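Local atomic coordinates of CD160 antigen (Homo sapiens, PDB entry 6NGG), a protein that serves as an immunoglobulin-domain receptor on immune cells, delivering stimulatory or inhibitory signals after binding MHC class I molecules or the TNF-receptor family member TNFRSF14. Residues A[15-20]-A[72-77]; A[20-25]-A[65-70]; A[30-35]-A[51-56]; A[82-87]-A[100-105]. The protein carries 1 engineered substitution. One frame throughout, in Å; residues are numbered along the deposited sequence.

Interaction 1: residues A[15-20]-A[72-77]; sequences LNLICT and FTISQV
Four backbone hydrogen bonds tie 15-20 to 72-77 as antiparallel neighbours. Leu15 and Ile74 make one hydrogen-bonded pair, with Ile74 N giving a nearly straight bond to Leu15 O at 2.9 Å. Leu17 and Phe72 make the other, and Leu17 N reaches Phe72 O at 2.8 Å.

Between these pairs sit Asn16 and Thr73, non-hydrogen-bonded partners whose side chains run side by side on the face opposite Leu15 and Leu17. With OG1 anti to its carbonyl carbon (chi1 -62°), Thr73 donates to Asn16 OD1 at 2.9 Å, in the amide plane and on a lone pair. OD1 also accepts from Arg14 NE, and ND2 bonds Ser9 OG, so both ends of the amide are engaged. Asn suits this buried site because it offers an acceptor and a donor together.

The apolar contacts lie on the face of Leu15, Leu17, Phe72 and Ile74. Leu17 CD1 comes to the edge of the Phe72 ring, near its plane, 4.3 Å from CD2, and touches Ile74 CD1 at 4.2 Å. Beyond the strand end, Val77 folds back, its CG2 3.9 Å from Leu15 CB. Branched and aromatic residues fill this face, which meets Phe103 and Ile105 of the opposing sheet.

Such a pairing, on the strand carrying Cys19 of the intersheet disulfide, is typical of strands B and E in an immunoglobulin beta-sandwich.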
# COMPACT_ATOMS: atom_id res chain seq x y z
N LEU A 15 -7.87 9.58 -6.58
CA LEU A 15 -7.47 9.27 -5.20
C LEU A 15 -6.28 8.32 -5.24
O LEU A 15 -6.31 7.27 -5.95
CB LEU A 15 -8.59 8.54 -4.51
CG LEU A 15 -8.33 8.12 -3.04
CD1 LEU A 15 -7.97 9.25 -2.15
CD2 LEU A 15 -9.58 7.41 -2.55
N ASN A 16 -5.23 8.68 -4.54
CA ASN A 16 -4.07 7.80 -4.48
C ASN A 16 -3.93 7.16 -3.09
O ASN A 16 -3.91 7.89 -2.08
CB ASN A 16 -2.82 8.64 -4.77
CG ASN A 16 -2.94 9.45 -6.03
OD1 ASN A 16 -3.11 8.90 -7.10
ND2 ASN A 16 -2.86 10.79 -5.90
N LEU A 17 -3.81 5.85 -3.01
CA LEU A 17 -3.67 5.14 -1.73
C LEU A 17 -2.22 4.73 -1.64
O LEU A 17 -1.69 4.11 -2.58
CB LEU A 17 -4.59 3.94 -1.65
CG LEU A 17 -6.10 4.23 -1.75
CD1 LEU A 17 -6.94 2.95 -1.62
CD2 LEU A 17 -6.57 5.31 -0.81
N ILE A 18 -1.56 5.11 -0.56
CA ILE A 18 -0.09 5.01 -0.43
C ILE A 18 0.34 4.14 0.77
O ILE A 18 -0.02 4.38 1.91
CB ILE A 18 0.53 6.40 -0.38
CG1 ILE A 18 0.00 7.30 -1.56
CG2 ILE A 18 2.04 6.34 -0.34
CD1 ILE A 18 0.15 8.79 -1.37
N CYS A 19 1.14 3.14 0.48
CA CYS A 19 1.75 2.28 1.48
C CYS A 19 3.29 2.50 1.51
O CYS A 19 3.89 2.53 0.45
CB CYS A 19 1.53 0.87 1.10
SG CYS A 19 -0.18 0.30 0.88
N THR A 20 3.87 2.64 2.71
CA THR A 20 5.29 2.97 2.88
C THR A 20 5.87 2.06 3.91
O THR A 20 5.39 1.99 5.06
CB THR A 20 5.49 4.42 3.29
OG1 THR A 20 4.75 5.21 2.43
CG2 THR A 20 6.94 4.82 3.18
N PHE A 72 -1.31 3.02 -5.16
CA PHE A 72 -2.40 2.52 -5.95
C PHE A 72 -3.29 3.71 -6.31
O PHE A 72 -3.75 4.43 -5.42
CB PHE A 72 -3.16 1.49 -5.16
CG PHE A 72 -4.38 0.98 -5.84
CD1 PHE A 72 -4.27 0.22 -6.99
CD2 PHE A 72 -5.65 1.22 -5.30
CE1 PHE A 72 -5.39 -0.31 -7.62
CE2 PHE A 72 -6.77 0.70 -5.95
CZ PHE A 72 -6.64 -0.01 -7.13
N THR A 73 -3.54 3.91 -7.60
CA THR A 73 -4.31 5.07 -8.04
C THR A 73 -5.69 4.66 -8.53
O THR A 73 -5.81 3.69 -9.28
CB THR A 73 -3.55 5.92 -9.08
OG1 THR A 73 -2.34 6.44 -8.50
CG2 THR A 73 -4.43 7.16 -9.51
N ILE A 74 -6.72 5.33 -8.01
CA ILE A 74 -8.09 5.21 -8.45
C ILE A 74 -8.39 6.50 -9.28
O ILE A 74 -8.39 7.58 -8.77
CB ILE A 74 -9.03 5.07 -7.26
CG1 ILE A 74 -8.73 3.81 -6.46
CG2 ILE A 74 -10.47 5.07 -7.68
CD1 ILE A 74 -9.22 3.87 -5.03
N SER A 75 -8.65 6.36 -10.57
CA SER A 75 -8.83 7.58 -11.43
C SER A 75 -10.15 8.33 -11.12
O SER A 75 -10.21 9.53 -11.19
CB SER A 75 -8.82 7.16 -12.90
OG SER A 75 -7.60 6.50 -13.19
N GLN A 76 -11.19 7.57 -10.82
CA GLN A 76 -12.47 8.06 -10.42
C GLN A 76 -13.03 7.09 -9.37
O GLN A 76 -13.16 5.85 -9.62
CB GLN A 76 -13.40 8.03 -11.65
CG GLN A 76 -14.88 8.27 -11.35
CD GLN A 76 -15.25 9.73 -11.43
OE1 GLN A 76 -15.20 10.32 -12.52
NE2 GLN A 76 -15.63 10.32 -10.30
N VAL A 77 -13.37 7.60 -8.22
CA VAL A 77 -13.88 6.75 -7.15
C VAL A 77 -15.35 6.38 -7.46
O VAL A 77 -16.17 7.24 -7.66
CB VAL A 77 -13.75 7.42 -5.76
CG1 VAL A 77 -14.28 6.55 -4.63
CG2 VAL A 77 -12.27 7.66 -5.46

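Interaction 2: residues A[20-25]-A[65-70]; sequences TVWHKK and EISSQL
Farther along the same B-E strand pair of the immunoglobulin sandwich, 20-25 and 65-70 meet antiparallel where the strands give way to loops. Among the backbone bonds, Val21 and Ser68 form a hydrogen-bonded pair, with Ser68 N 2.9 Å from Val21 O. Past the last bridge, His23 N gives a fairly straight bond to Ile66 O at 2.9 Å, but meets that oxygen from above the carbonyl plane.

Ring contacts cover the face of Thr20, Trp22 and Ser67. Trp22, its CG anti to the carbonyl carbon (chi1 -60°), lays its indole across the strands. Ser67 CB sits over the six-membered ring as a CH-pi contact, 3.9 Å from its centroid, and Thr20 CG2 lies on that same ring face. Ile66 CD1 meets the indole at the edge, 3.8 Å from CZ3. Small Ser67 lets the flat ring settle close, while Trp22 NE1 bonds Thr5 OG1 of the neighbouring strand.

Polar side-chain contacts centre on His23. Its CG occupies the crowded position between backbone N and carbonyl carbon (chi1 51°), which swings the imidazole over the backbone of Ile66 and Ser67. Both ring nitrogens are used, so histidine fits as a two-ended bridge: ND1 donates to Lys24 O at 3.0 Å. At the other end, NE2 lies 2.9 Å from Ser68 OG, a hydroxyl that Arg56 NH1 also binds.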
# COMPACT_ATOMS: atom_id res chain seq x y z
N THR A 20 3.87 2.64 2.71
CA THR A 20 5.29 2.97 2.88
C THR A 20 5.87 2.06 3.91
O THR A 20 5.39 1.99 5.06
CB THR A 20 5.49 4.42 3.29
OG1 THR A 20 4.75 5.21 2.43
CG2 THR A 20 6.94 4.82 3.18
N VAL A 21 6.78 1.24 3.45
CA VAL A 21 7.60 0.43 4.32
C VAL A 21 8.85 1.20 4.70
O VAL A 21 9.55 1.67 3.86
CB VAL A 21 8.03 -0.88 3.61
CG1 VAL A 21 8.91 -1.71 4.51
CG2 VAL A 21 6.83 -1.67 3.12
N TRP A 22 9.11 1.25 5.98
CA TRP A 22 10.29 1.85 6.55
C TRP A 22 11.26 0.73 6.94
O TRP A 22 10.85 -0.34 7.46
CB TRP A 22 9.96 2.69 7.77
CG TRP A 22 8.99 3.79 7.37
CD1 TRP A 22 7.65 3.70 7.24
CD2 TRP A 22 9.34 5.11 6.99
NE1 TRP A 22 7.11 4.88 6.81
CE2 TRP A 22 8.14 5.77 6.63
CE3 TRP A 22 10.57 5.77 6.80
CZ2 TRP A 22 8.13 7.10 6.12
CZ3 TRP A 22 10.56 7.10 6.32
CH2 TRP A 22 9.34 7.76 6.03
N HIS A 23 12.52 0.98 6.65
CA HIS A 23 13.56 -0.02 6.79
C HIS A 23 14.91 0.63 6.93
O HIS A 23 15.08 1.74 6.56
CB HIS A 23 13.54 -0.92 5.56
CG HIS A 23 13.57 -0.21 4.24
ND1 HIS A 23 14.71 0.34 3.71
CD2 HIS A 23 12.61 -0.08 3.28
CE1 HIS A 23 14.44 0.85 2.51
NE2 HIS A 23 13.18 0.55 2.22
N LYS A 24 15.83 -0.06 7.55
CA LYS A 24 17.23 0.32 7.45
C LYS A 24 17.71 0.44 6.04
O LYS A 24 17.27 -0.32 5.13
CB LYS A 24 18.08 -0.78 8.04
CG LYS A 24 18.63 -0.42 9.35
CD LYS A 24 17.75 -0.81 10.44
CE LYS A 24 18.66 -1.19 11.60
NZ LYS A 24 17.81 -1.45 12.79
N LYS A 25 18.68 1.30 5.87
CA LYS A 25 19.24 1.54 4.57
C LYS A 25 19.81 0.28 3.91
O LYS A 25 19.78 0.13 2.68
CB LYS A 25 20.26 2.68 4.63
CG LYS A 25 21.55 2.29 5.30
CD LYS A 25 22.50 3.47 5.47
CE LYS A 25 23.71 2.99 6.29
NZ LYS A 25 24.84 3.89 6.04
N GLU A 65 16.01 6.32 0.97
CA GLU A 65 17.13 5.78 1.71
C GLU A 65 16.70 4.80 2.80
O GLU A 65 17.33 3.78 2.94
CB GLU A 65 17.99 6.90 2.30
CG GLU A 65 19.31 6.41 2.89
CD GLU A 65 20.22 7.55 3.35
OE1 GLU A 65 19.76 8.64 3.70
OE2 GLU A 65 21.42 7.36 3.36
N ILE A 66 15.64 5.13 3.56
CA ILE A 66 15.12 4.23 4.62
C ILE A 66 13.66 3.87 4.40
O ILE A 66 12.97 3.53 5.36
CB ILE A 66 15.22 4.90 6.03
CG1 ILE A 66 14.49 6.27 5.99
CG2 ILE A 66 16.68 5.07 6.50
CD1 ILE A 66 14.22 6.82 7.37
N SER A 67 13.18 4.00 3.16
CA SER A 67 11.81 3.69 2.85
C SER A 67 11.51 3.26 1.40
O SER A 67 12.22 3.50 0.47
CB SER A 67 10.91 4.92 3.23
OG SER A 67 11.18 5.98 2.32
N SER A 68 10.38 2.60 1.26
CA SER A 68 9.94 2.15 -0.05
C SER A 68 8.45 2.38 -0.16
O SER A 68 7.72 1.97 0.78
CB SER A 68 10.22 0.65 -0.16
OG SER A 68 11.61 0.34 -0.24
N GLN A 69 7.98 2.84 -1.33
CA GLN A 69 6.61 3.24 -1.46
C GLN A 69 5.86 2.48 -2.52
O GLN A 69 6.42 2.24 -3.60
CB GLN A 69 6.52 4.72 -1.73
CG GLN A 69 5.12 5.27 -1.68
CD GLN A 69 5.08 6.67 -2.23
OE1 GLN A 69 5.41 7.64 -1.51
NE2 GLN A 69 4.66 6.81 -3.50
N LEU A 70 4.61 2.14 -2.21
CA LEU A 70 3.63 1.61 -3.21
C LEU A 70 2.45 2.56 -3.31
O LEU A 70 1.88 2.96 -2.30
CB LEU A 70 3.15 0.26 -2.84
CG LEU A 70 1.87 -0.29 -3.50
CD1 LEU A 70 2.14 -0.46 -4.95
CD2 LEU A 70 1.52 -1.63 -2.95

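Interaction 3: residues A[30-35]-A[51-56]; sequences GFVMFL and QLRLKR. Engineered in segment 30-35: Met33 (natural residue Val).
The edge of the five-stranded sheet of this immunoglobulin domain is built here, where 31-35 of strand C takes the short edge strand 50-52 as its antiparallel neighbour. Two backbone bonds join Met33 and Leu52: Met33 N runs almost straight to Leu52 O at 3.0 Å, and Leu52 N reaches Met33 O at 2.8 Å. Phe34 and Gln51 follow as a non-hydrogen-bonded pair, touching through their CB atoms at 4.0 Å. Beyond Arg53 the chain diverges from its partner, and 53-56 heads toward the other sheet, where the Arg56 guanidinium bonds Ser67 and Ser68.

On the inner face Met33, an engineered residue where the natural protein has Val, lies alongside Leu52. Its chain is extended to SD and then turns (chi3 -72°), so that the methyl CE comes 4.1 Å from Leu52 CD2 and 4.2 Å from Leu54 CD2. Met33 CG also meets the edge of the Phe31 ring, in its plane. Phe31 and Met33 face Val21 and Ser68 of the opposing sheet, and Leu52 meets Leu70.

On the outer face Val32 and Arg53 cross obliquely. Val32 CG2, anti to its own backbone N, touches Arg53 CG at 3.8 Å, and Arg53 then bends at chi3 (136°) to bring one guanidinium face over Val32 CB. Arginine suits this exposed edge: its aliphatic part covers a branched residue while its charged end remains at the surface.

A short edge strand, probably C', paired with strand C and followed by a crossing to strand E resembles C2-type immunoglobulin domains.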
# COMPACT_ATOMS: atom_id res chain seq x y z
N GLY A 30 14.28 -7.36 -1.04
CA GLY A 30 13.86 -8.72 -0.78
C GLY A 30 12.48 -8.79 -0.13
O GLY A 30 12.13 -9.80 0.47
N PHE A 31 11.68 -7.74 -0.25
CA PHE A 31 10.27 -7.82 0.23
C PHE A 31 9.36 -7.35 -0.90
O PHE A 31 9.76 -6.59 -1.76
CB PHE A 31 9.99 -7.01 1.53
CG PHE A 31 10.33 -5.57 1.45
CD1 PHE A 31 9.42 -4.62 0.89
CD2 PHE A 31 11.54 -5.12 1.94
CE1 PHE A 31 9.73 -3.30 0.80
CE2 PHE A 31 11.85 -3.75 1.85
CZ PHE A 31 10.93 -2.84 1.29
N VAL A 32 8.13 -7.85 -0.89
CA VAL A 32 7.05 -7.37 -1.75
C VAL A 32 6.03 -6.63 -0.89
O VAL A 32 5.72 -7.04 0.23
CB VAL A 32 6.40 -8.53 -2.54
CG1 VAL A 32 5.81 -9.59 -1.60
CG2 VAL A 32 5.35 -8.05 -3.51
N MET A 33 5.56 -5.52 -1.44
CA MET A 33 4.52 -4.68 -0.85
C MET A 33 3.25 -4.93 -1.63
O MET A 33 3.27 -5.16 -2.82
CB MET A 33 4.87 -3.19 -0.98
CG MET A 33 6.16 -2.75 -0.23
SD MET A 33 6.66 -0.95 -0.54
CE MET A 33 7.25 -0.99 -2.21
N PHE A 34 2.12 -4.85 -0.94
CA PHE A 34 0.82 -5.03 -1.59
C PHE A 34 -0.32 -4.42 -0.77
O PHE A 34 -0.22 -4.17 0.38
CB PHE A 34 0.59 -6.53 -1.92
CG PHE A 34 0.84 -7.50 -0.75
CD1 PHE A 34 2.12 -7.94 -0.43
CD2 PHE A 34 -0.22 -7.99 -0.00
CE1 PHE A 34 2.34 -8.80 0.62
CE2 PHE A 34 -0.02 -8.86 1.04
CZ PHE A 34 1.28 -9.24 1.37
N LEU A 35 -1.41 -4.15 -1.44
CA LEU A 35 -2.53 -3.48 -0.85
C LEU A 35 -3.70 -4.39 -1.12
O LEU A 35 -3.94 -4.76 -2.28
CB LEU A 35 -2.74 -2.13 -1.60
CG LEU A 35 -4.09 -1.42 -1.25
CD1 LEU A 35 -4.04 -0.87 0.18
CD2 LEU A 35 -4.42 -0.35 -2.16
N GLN A 51 0.60 -5.04 -6.33
CA GLN A 51 1.81 -5.49 -5.59
C GLN A 51 3.02 -4.86 -6.22
O GLN A 51 2.93 -4.40 -7.35
CB GLN A 51 1.99 -6.97 -5.63
CG GLN A 51 2.02 -7.64 -7.02
CD GLN A 51 2.19 -9.13 -6.91
OE1 GLN A 51 1.29 -9.87 -7.16
NE2 GLN A 51 3.34 -9.57 -6.49
N LEU A 52 4.14 -4.82 -5.51
CA LEU A 52 5.30 -4.16 -6.07
C LEU A 52 6.53 -4.61 -5.35
O LEU A 52 6.54 -4.58 -4.11
CB LEU A 52 5.16 -2.64 -5.93
CG LEU A 52 6.31 -1.80 -6.46
CD1 LEU A 52 6.53 -2.01 -7.93
CD2 LEU A 52 6.11 -0.33 -6.08
N ARG A 53 7.53 -5.02 -6.13
CA ARG A 53 8.92 -5.27 -5.63
C ARG A 53 9.80 -4.22 -6.28
O ARG A 53 9.88 -4.14 -7.47
CB ARG A 53 9.43 -6.67 -6.00
CG ARG A 53 8.44 -7.80 -5.73
CD ARG A 53 8.78 -9.12 -6.41
NE ARG A 53 8.59 -10.25 -5.49
CZ ARG A 53 9.44 -10.55 -4.49
NH1 ARG A 53 10.57 -9.84 -4.27
NH2 ARG A 53 9.18 -11.59 -3.70
N LEU A 54 10.44 -3.39 -5.49
CA LEU A 54 11.02 -2.18 -6.01
C LEU A 54 12.50 -2.39 -6.29
O LEU A 54 13.24 -2.89 -5.44
CB LEU A 54 10.78 -1.09 -4.96
CG LEU A 54 10.68 0.37 -5.37
CD1 LEU A 54 9.76 0.65 -6.55
CD2 LEU A 54 10.29 1.15 -4.11
N LYS A 55 12.97 -2.01 -7.47
CA LYS A 55 14.40 -2.07 -7.68
C LYS A 55 14.97 -0.69 -7.40
O LYS A 55 14.33 0.33 -7.71
CB LYS A 55 14.74 -2.60 -9.08
CG LYS A 55 14.49 -1.65 -10.24
CD LYS A 55 14.49 -2.41 -11.57
CE LYS A 55 13.64 -3.71 -11.53
NZ LYS A 55 13.58 -4.44 -12.82
N ARG A 56 16.16 -0.67 -6.80
CA ARG A 56 16.66 0.52 -6.06
C ARG A 56 17.72 1.38 -6.75
O ARG A 56 18.41 2.16 -6.13
CB ARG A 56 17.12 0.06 -4.71
CG ARG A 56 15.89 -0.63 -4.05
CD ARG A 56 16.02 -0.59 -2.61
NE ARG A 56 15.75 0.68 -2.02
CZ ARG A 56 14.55 1.09 -1.57
NH1 ARG A 56 13.45 0.37 -1.80
NH2 ARG A 56 14.44 2.23 -0.95

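Interaction 4: residues A[82-87]-A[100-105]; sequences SGTYQC and GHFFSI
This is the pairing of an antiparallel beta hairpin, the F and G strands of the immunoglobulin fold, within the five-stranded sheet. Backbone bonds link Gly83 with Ile105 and Tyr85 with Phe103; Tyr85 N to Phe103 O is the straightest, at 2.8 Å. Gly83, at phi 155°, adopts a conformation that would press a CB against the preceding carbonyl, so the absence of a side chain suits it.

Past Tyr85 the register slips by one residue. Gly100 N bonds Cys87 O at 2.7 Å, a close approach that glycine permits. A water then spans the widened gap, accepting from Cys87 N at 2.9 Å and donating to His101 O.

Inside the sandwich, Phe103 takes the crowded first torsion (chi1 60°), which turns its ring back so that Tyr85 CB lies over one face, 3.9 Å from the centroid. The two rings are near parallel but slid apart, with little overlap. Ile105 CD1 meets Tyr85 CE1 at 3.8 Å, while Tyr85 OH bonds His81 O.

On the outer face, Gln86 runs extended across Phe102 and stacks its amide on the ring, the planes 28° apart. OE1 rests over that ring face, 3.6 Å from CZ, and accepts a hydrogen bond from Gln99 NE2.

Gln86 OE1 also comes 2.8 Å from Gly100 O, and as both are acceptors the approach is probably repulsive. Around Tyr85, then, direct backbone bonds and the CH-pi contact join the strands; at Cys87 a water replaces one direct bond, and the crowding of the two acceptors is probably offset in part by the Gln99 NE2 bond.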
# COMPACT_ATOMS: atom_id res chain seq x y z
N SER A 82 -15.63 1.41 -2.33
CA SER A 82 -16.05 1.45 -0.96
C SER A 82 -15.61 0.17 -0.31
O SER A 82 -15.91 -0.86 -0.81
CB SER A 82 -17.59 1.43 -0.82
OG SER A 82 -18.09 2.68 -0.96
N GLY A 83 -14.96 0.28 0.82
CA GLY A 83 -14.59 -0.87 1.66
C GLY A 83 -13.39 -0.58 2.53
O GLY A 83 -12.97 0.58 2.62
N THR A 84 -12.76 -1.65 3.02
CA THR A 84 -11.76 -1.61 4.04
C THR A 84 -10.46 -2.10 3.38
O THR A 84 -10.50 -3.12 2.65
CB THR A 84 -12.15 -2.47 5.27
OG1 THR A 84 -13.21 -1.82 5.99
CG2 THR A 84 -10.99 -2.56 6.26
N TYR A 85 -9.41 -1.31 3.53
CA TYR A 85 -8.15 -1.59 2.90
C TYR A 85 -7.02 -1.79 3.92
O TYR A 85 -7.07 -1.31 5.03
CB TYR A 85 -7.76 -0.40 2.00
CG TYR A 85 -8.63 -0.12 0.79
CD1 TYR A 85 -9.87 0.56 0.92
CD2 TYR A 85 -8.25 -0.52 -0.47
CE1 TYR A 85 -10.65 0.84 -0.20
CE2 TYR A 85 -9.03 -0.21 -1.60
CZ TYR A 85 -10.26 0.43 -1.44
OH TYR A 85 -11.06 0.73 -2.55
N GLN A 86 -5.98 -2.48 3.49
CA GLN A 86 -4.80 -2.70 4.30
C GLN A 86 -3.60 -2.84 3.40
O GLN A 86 -3.64 -3.59 2.41
CB GLN A 86 -4.97 -3.95 5.15
CG GLN A 86 -3.87 -4.08 6.20
CD GLN A 86 -3.96 -5.31 7.09
OE1 GLN A 86 -3.65 -5.19 8.29
NE2 GLN A 86 -4.36 -6.46 6.56
N CYS A 87 -2.56 -2.12 3.79
CA CYS A 87 -1.19 -2.23 3.24
C CYS A 87 -0.48 -3.39 3.96
O CYS A 87 -0.46 -3.44 5.21
CB CYS A 87 -0.39 -0.96 3.54
SG CYS A 87 -0.98 0.56 2.70
N GLY A 100 -0.17 -3.06 7.87
CA GLY A 100 -0.58 -1.75 8.24
C GLY A 100 -1.88 -1.74 8.99
O GLY A 100 -2.52 -2.78 9.18
N HIS A 101 -2.32 -0.55 9.39
CA HIS A 101 -3.65 -0.42 10.04
C HIS A 101 -4.72 -0.43 8.99
O HIS A 101 -4.47 -0.05 7.87
CB HIS A 101 -3.77 0.90 10.80
CG HIS A 101 -2.88 0.96 11.99
ND1 HIS A 101 -2.14 2.07 12.32
CD2 HIS A 101 -2.62 0.03 12.94
CE1 HIS A 101 -1.46 1.83 13.43
NE2 HIS A 101 -1.73 0.59 13.82
N PHE A 102 -5.93 -0.79 9.35
CA PHE A 102 -7.03 -0.85 8.37
C PHE A 102 -7.53 0.56 8.14
O PHE A 102 -7.58 1.31 9.09
CB PHE A 102 -8.15 -1.73 8.96
CG PHE A 102 -7.78 -3.20 9.03
CD1 PHE A 102 -7.76 -3.95 7.89
CD2 PHE A 102 -7.45 -3.81 10.23
CE1 PHE A 102 -7.43 -5.28 7.92
CE2 PHE A 102 -7.08 -5.16 10.25
CZ PHE A 102 -7.08 -5.90 9.10
N PHE A 103 -7.91 0.93 6.90
CA PHE A 103 -8.61 2.18 6.70
C PHE A 103 -9.73 2.00 5.73
O PHE A 103 -9.79 0.96 5.05
CB PHE A 103 -7.60 3.27 6.23
CG PHE A 103 -6.88 2.94 4.96
CD1 PHE A 103 -5.74 2.12 4.97
CD2 PHE A 103 -7.34 3.44 3.73
CE1 PHE A 103 -5.06 1.87 3.78
CE2 PHE A 103 -6.66 3.17 2.55
CZ PHE A 103 -5.50 2.39 2.59
N SER A 104 -10.60 3.00 5.57
CA SER A 104 -11.77 2.77 4.70
C SER A 104 -12.00 3.92 3.81
O SER A 104 -11.73 5.10 4.20
CB SER A 104 -13.08 2.59 5.52
OG SER A 104 -12.88 1.74 6.60
N ILE A 105 -12.52 3.56 2.63
CA ILE A 105 -13.08 4.46 1.68
C ILE A 105 -14.60 4.24 1.72
O ILE A 105 -15.09 3.09 1.62
CB ILE A 105 -12.60 4.19 0.25
CG1 ILE A 105 -11.25 4.78 -0.03
CG2 ILE A 105 -13.45 4.91 -0.78
CD1 ILE A 105 -10.21 4.41 0.92
O HOH W 1 -2.67 -0.20 5.90

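Interactions 1 and 2 are successive parts of one strand pair, 14-22 with 67-74, sharing Thr20, with centres about 18 Å apart. Interactions 3 and 4 belong to the facing five-stranded sheet, where strands 31-37 and 83-91 are neighbours; their centres lie about 19 Å apart, on opposite sides of the chain's centre. Along the chain, interaction 3 nests within 2 and 2 within 1, and interaction 4 follows. The Cys19-Cys87 disulfide bolts interaction 1 to interaction 4, whose centres are about 12 Å apart, while Arg56 joins 3 to 2. Leu35 of interaction 3 packs against both 1 and 4. Together these links hold the two sheets of the immunoglobulin sandwich, the extracellular receptor domain, against each other.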